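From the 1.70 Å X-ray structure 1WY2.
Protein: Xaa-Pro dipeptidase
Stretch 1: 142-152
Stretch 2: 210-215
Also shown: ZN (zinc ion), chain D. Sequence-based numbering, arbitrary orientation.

Stretch 1, residues 142-152: IADKAVMAAIE
Stretch 2, residues 210-215: VIDLGA

An α-helix, residues 142-152, packs roughly antiparallel across one face of a β-strand that includes residues 210-213, in a contact built from apolar side chains, with no hydrogen bond between the two stretches. The helix and strand axes approach to 9.3 Å, and their N-to-C directions differ by 152°, so the first turn of the helical stretch lies over the end of stretch 2, and the turns that follow run back along the strand. Register follows from this: Ala143 CA is 5.3 Å from Gly214 CA, and Val147 CA is 7.1 Å from Ile211 CA. Together the two sides bury 348 Å².

The helix extends beyond both ends of its stretch and is regular throughout, with phi from -59 to -71° and psi from -31 to -45°. Its i to i+4 bonds include Ala146 N to Ile142 O at 3.0 Å, Val147 N to Ala143 O at 2.9 Å and Ala150 N to Ala146 O at 2.9 Å; Glu152 N to Met148 O is longer, at 3.2 Å. The strand is extended, with phi/psi of -94/128 at Val210, -119/107 at Ile211, -122/117 at Asp212 and -150/174 at Leu213; Gly214 (-167/160) and Ala215 (-119/142) continue the extended path. CA-to-CB alternates accordingly: Ile211, Leu213 and Ala215 point toward the helix, while Asp212 points away.

Leu213, with chi1 58° (p) and chi2 82° (p), gives up the most area, 74 Å². Leu213 CD1 lies 3.7 Å from Ala146 CB and 4.0 Å from Ala143 CB, and also sits 3.6 Å from Ala143 O, a van der Waals approach to a carbonyl already bonded within the helix. Val147 (chi1 173°, t) points sideways, yet its CG2 reaches to 4.0 Å from Leu213 CG. Ala143 CB also comes within 4.5 Å of Gly214 CA, at the register position where the CA atoms are 5.3 Å apart.

One end of the contact is formed by Ile142 (m, t), whose CG2 meets Ala215 CB at 3.8 Å. Toward the other, Ile211 (chi1 -54°, m; chi2 163°, t) packs against Ala150 and Ile151, with CG2 4.0 Å from Ala150 CB and CD1 4.1 Å from Ile151 CG1. Ile151 (m, t) points sideways and remains partly exposed, whereas Ala150 is buried and points toward the strand.

Several helix residues stay out of this packing. Asp144 (chi1 -83°, m) and Met148 (m, m, m) point away; Lys145 starts sideways, but its extended chain (m, t, t, t) leads away. Both carboxylate oxygens of Asp144 are hydrogen-bonded elsewhere in the structure. On the strand face turned from the helix, Asp212 (chi1 -167°, t; chi2 -21°) binds zinc through OD1 at 2.0 Å from ZN, with three further ligand atoms from elsewhere in the structure. The same strand thus presents apolar side chains to the helix and a metal ligand on its other face.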

ATOM      1  N   ILE A 142      -3.256  16.375 -13.415  1.00 18.03           N
ATOM      2  CA  ILE A 142      -2.003  16.356 -12.674  1.00 18.41           C
ATOM      3  C   ILE A 142      -1.078  15.292 -13.272  1.00 18.35           C
ATOM      4  O   ILE A 142       0.133  15.498 -13.379  1.00 17.80           O
ATOM      5  CB  ILE A 142      -2.252  16.055 -11.173  1.00 18.21           C
ATOM      6  CG1 ILE A 142      -3.006  17.227 -10.536  1.00 19.59           C
ATOM      7  CG2 ILE A 142      -0.928  15.808 -10.448  1.00 19.79           C
ATOM      8  CD1 ILE A 142      -3.375  17.012  -9.089  1.00 22.60           C
ATOM      9  N   ALA A 143      -1.653  14.162 -13.673  1.00 17.37           N
ATOM     10  CA  ALA A 143      -0.860  13.086 -14.266  1.00 16.40           C
ATOM     11  C   ALA A 143      -0.303  13.546 -15.613  1.00 17.86           C
ATOM     12  O   ALA A 143       0.845  13.255 -15.946  1.00 16.84           O
ATOM     13  CB  ALA A 143      -1.716  11.830 -14.448  1.00 17.93           C
ATOM     14  N   ASP A 144      -1.120  14.262 -16.386  1.00 17.26           N
ATOM     15  CA  ASP A 144      -0.673  14.773 -17.685  1.00 18.35           C
ATOM     16  C   ASP A 144       0.525  15.697 -17.487  1.00 17.59           C
ATOM     17  O   ASP A 144       1.506  15.630 -18.229  1.00 18.30           O
ATOM     18  CB  ASP A 144      -1.796  15.548 -18.395  1.00 18.44           C
ATOM     19  CG  ASP A 144      -2.760  14.641 -19.143  1.00 23.13           C
ATOM     20  OD1 ASP A 144      -2.302  13.650 -19.755  1.00 23.64           O
ATOM     21  OD2 ASP A 144      -3.976  14.933 -19.139  1.00 24.83           O
ATOM     22  N   LYS A 145       0.444  16.565 -16.485  1.00 16.91           N
ATOM     23  CA  LYS A 145       1.537  17.490 -16.202  1.00 17.97           C
ATOM     24  C   LYS A 145       2.799  16.727 -15.820  1.00 18.08           C
ATOM     25  O   LYS A 145       3.911  17.123 -16.177  1.00 18.33           O
ATOM     26  CB  LYS A 145       1.153  18.448 -15.071  1.00 19.05           C
ATOM     27  CG  LYS A 145       0.137  19.499 -15.475  1.00 23.45           C
ATOM     28  CD  LYS A 145      -0.199  20.412 -14.312  1.00 27.07           C
ATOM     29  CE  LYS A 145      -1.140  21.521 -14.756  1.00 29.19           C
ATOM     30  NZ  LYS A 145      -1.474  22.439 -13.630  1.00 30.97           N
ATOM     31  N   ALA A 146       2.620  15.624 -15.099  1.00 17.00           N
ATOM     32  CA  ALA A 146       3.754  14.817 -14.667  1.00 17.21           C
ATOM     33  C   ALA A 146       4.426  14.143 -15.858  1.00 16.94           C
ATOM     34  O   ALA A 146       5.651  14.093 -15.938  1.00 16.46           O
ATOM     35  CB  ALA A 146       3.300  13.772 -13.658  1.00 18.16           C
ATOM     36  N   VAL A 147       3.624  13.625 -16.781  1.00 16.68           N
ATOM     37  CA  VAL A 147       4.173  12.969 -17.961  1.00 17.62           C
ATOM     38  C   VAL A 147       4.943  13.965 -18.825  1.00 17.14           C
ATOM     39  O   VAL A 147       6.017  13.649 -19.341  1.00 18.89           O
ATOM     40  CB  VAL A 147       3.060  12.317 -18.807  1.00 18.83           C
ATOM     41  CG1 VAL A 147       3.640  11.782 -20.113  1.00 22.95           C
ATOM     42  CG2 VAL A 147       2.416  11.184 -18.018  1.00 20.64           C
ATOM     43  N   MET A 148       4.397  15.167 -18.985  1.00 17.84           N
ATOM     44  CA  MET A 148       5.070  16.184 -19.786  1.00 19.46           C
ATOM     45  C   MET A 148       6.384  16.571 -19.131  1.00 19.60           C
ATOM     46  O   MET A 148       7.381  16.808 -19.815  1.00 19.83           O
ATOM     47  CB  MET A 148       4.185  17.423 -19.958  1.00 20.55           C
ATOM     48  CG  MET A 148       2.959  17.201 -20.839  1.00 22.77           C
ATOM     49  SD  MET A 148       3.336  16.592 -22.504  1.00 27.41           S
ATOM     50  CE  MET A 148       3.943  18.107 -23.306  1.00 28.12           C
ATOM     51  N   ALA A 149       6.389  16.640 -17.801  1.00 19.82           N
ATOM     52  CA  ALA A 149       7.604  16.985 -17.075  1.00 19.34           C
ATOM     53  C   ALA A 149       8.625  15.862 -17.228  1.00 19.44           C
ATOM     54  O   ALA A 149       9.823  16.118 -17.346  1.00 19.71           O
ATOM     55  CB  ALA A 149       7.298  17.217 -15.600  1.00 18.49           C
ATOM     56  N   ALA A 150       8.150  14.618 -17.231  1.00 17.34           N
ATOM     57  CA  ALA A 150       9.042  13.469 -17.374  1.00 18.94           C
ATOM     58  C   ALA A 150       9.735  13.500 -18.729  1.00 20.19           C
ATOM     59  O   ALA A 150      10.939  13.271 -18.832  1.00 21.45           O
ATOM     60  CB  ALA A 150       8.257  12.169 -17.228  1.00 18.61           C
ATOM     61  N   ILE A 151       8.959  13.779 -19.769  1.00 20.42           N
ATOM     62  CA  ILE A 151       9.491  13.838 -21.125  1.00 22.73           C
ATOM     63  C   ILE A 151      10.593  14.888 -21.230  1.00 25.84           C
ATOM     64  O   ILE A 151      11.623  14.658 -21.865  1.00 26.71           O
ATOM     65  CB  ILE A 151       8.358  14.151 -22.132  1.00 22.17           C
ATOM     66  CG1 ILE A 151       7.385  12.969 -22.182  1.00 23.67           C
ATOM     67  CG2 ILE A 151       8.934  14.424 -23.517  1.00 24.56           C
ATOM     68  CD1 ILE A 151       6.159  13.207 -23.053  1.00 24.20           C
ATOM     69  N   GLU A 152      10.381  16.031 -20.590  1.00 27.29           N
ATOM     70  CA  GLU A 152      11.351  17.118 -20.621  1.00 30.22           C
ATOM     71  C   GLU A 152      12.603  16.781 -19.810  1.00 30.74           C
ATOM     72  O   GLU A 152      13.707  17.217 -20.143  1.00 30.29           O
ATOM     73  CB  GLU A 152      10.707  18.394 -20.071  1.00 33.95           C
ATOM     74  CG  GLU A 152      11.468  19.675 -20.372  1.00 39.66           C
ATOM     75  CD  GLU A 152      11.556  19.961 -21.859  1.00 42.62           C
ATOM     76  OE1 GLU A 152      10.529  19.808 -22.556  1.00 45.42           O
ATOM     77  OE2 GLU A 152      12.648  20.345 -22.331  1.00 46.79           O
ATOM     78  N   VAL A 210       9.332   3.853 -21.316  1.00 16.71           N
ATOM     79  CA  VAL A 210       7.923   3.761 -20.961  1.00 16.36           C
ATOM     80  C   VAL A 210       7.738   4.549 -19.668  1.00 16.51           C
ATOM     81  O   VAL A 210       8.470   4.342 -18.698  1.00 18.07           O
ATOM     82  CB  VAL A 210       7.493   2.288 -20.742  1.00 16.63           C
ATOM     83  CG1 VAL A 210       6.028   2.223 -20.305  1.00 17.11           C
ATOM     84  CG2 VAL A 210       7.691   1.495 -22.026  1.00 18.16           C
ATOM     85  N   ILE A 211       6.769   5.460 -19.676  1.00 15.32           N
ATOM     86  CA  ILE A 211       6.464   6.309 -18.525  1.00 16.20           C
ATOM     87  C   ILE A 211       5.028   6.022 -18.091  1.00 15.62           C
ATOM     88  O   ILE A 211       4.081   6.421 -18.766  1.00 15.81           O
ATOM     89  CB  ILE A 211       6.582   7.802 -18.910  1.00 16.80           C
ATOM     90  CG1 ILE A 211       7.962   8.071 -19.521  1.00 18.08           C
ATOM     91  CG2 ILE A 211       6.362   8.684 -17.682  1.00 18.16           C
ATOM     92  CD1 ILE A 211       8.043   9.372 -20.303  1.00 19.39           C
ATOM     93  N   ASP A 212       4.874   5.323 -16.971  1.00 16.16           N
ATOM     94  CA  ASP A 212       3.555   4.965 -16.447  1.00 15.23           C
ATOM     95  C   ASP A 212       3.472   5.541 -15.034  1.00 15.52           C
ATOM     96  O   ASP A 212       4.236   5.156 -14.148  1.00 15.67           O
ATOM     97  CB  ASP A 212       3.411   3.435 -16.414  1.00 15.48           C
ATOM     98  CG  ASP A 212       1.979   2.969 -16.197  1.00 15.58           C
ATOM     99  OD1 ASP A 212       1.146   3.743 -15.677  1.00 15.23           O
ATOM    100  OD2 ASP A 212       1.691   1.801 -16.536  1.00 17.88           O
ATOM    101  N   LEU A 213       2.547   6.469 -14.828  1.00 13.93           N
ATOM    102  CA  LEU A 213       2.407   7.108 -13.529  1.00 14.63           C
ATOM    103  C   LEU A 213       0.970   7.532 -13.286  1.00 14.12           C
ATOM    104  O   LEU A 213       0.115   7.430 -14.170  1.00 14.19           O
ATOM    105  CB  LEU A 213       3.345   8.327 -13.454  1.00 14.12           C
ATOM    106  CG  LEU A 213       3.172   9.428 -14.511  1.00 16.53           C
ATOM    107  CD1 LEU A 213       2.030  10.353 -14.115  1.00 17.11           C
ATOM    108  CD2 LEU A 213       4.466  10.232 -14.643  1.00 17.49           C
ATOM    109  N   GLY A 214       0.702   8.005 -12.077  1.00 14.84           N
ATOM    110  CA  GLY A 214      -0.642   8.441 -11.758  1.00 15.19           C
ATOM    111  C   GLY A 214      -0.641   9.230 -10.469  1.00 15.62           C
ATOM    112  O   GLY A 214       0.290   9.132  -9.674  1.00 16.08           O
ATOM    113  N   ALA A 215      -1.684  10.017 -10.258  1.00 16.22           N
ATOM    114  CA  ALA A 215      -1.774  10.810  -9.047  1.00 16.61           C
ATOM    115  C   ALA A 215      -2.998  10.439  -8.228  1.00 16.92           C
ATOM    116  O   ALA A 215      -4.059  10.146  -8.781  1.00 17.97           O
ATOM    117  CB  ALA A 215      -1.826  12.295  -9.403  1.00 17.84           C
TER
HETATM  118 ZN    ZN D 405      -0.650   2.855 -15.821  1.00 17.25          ZN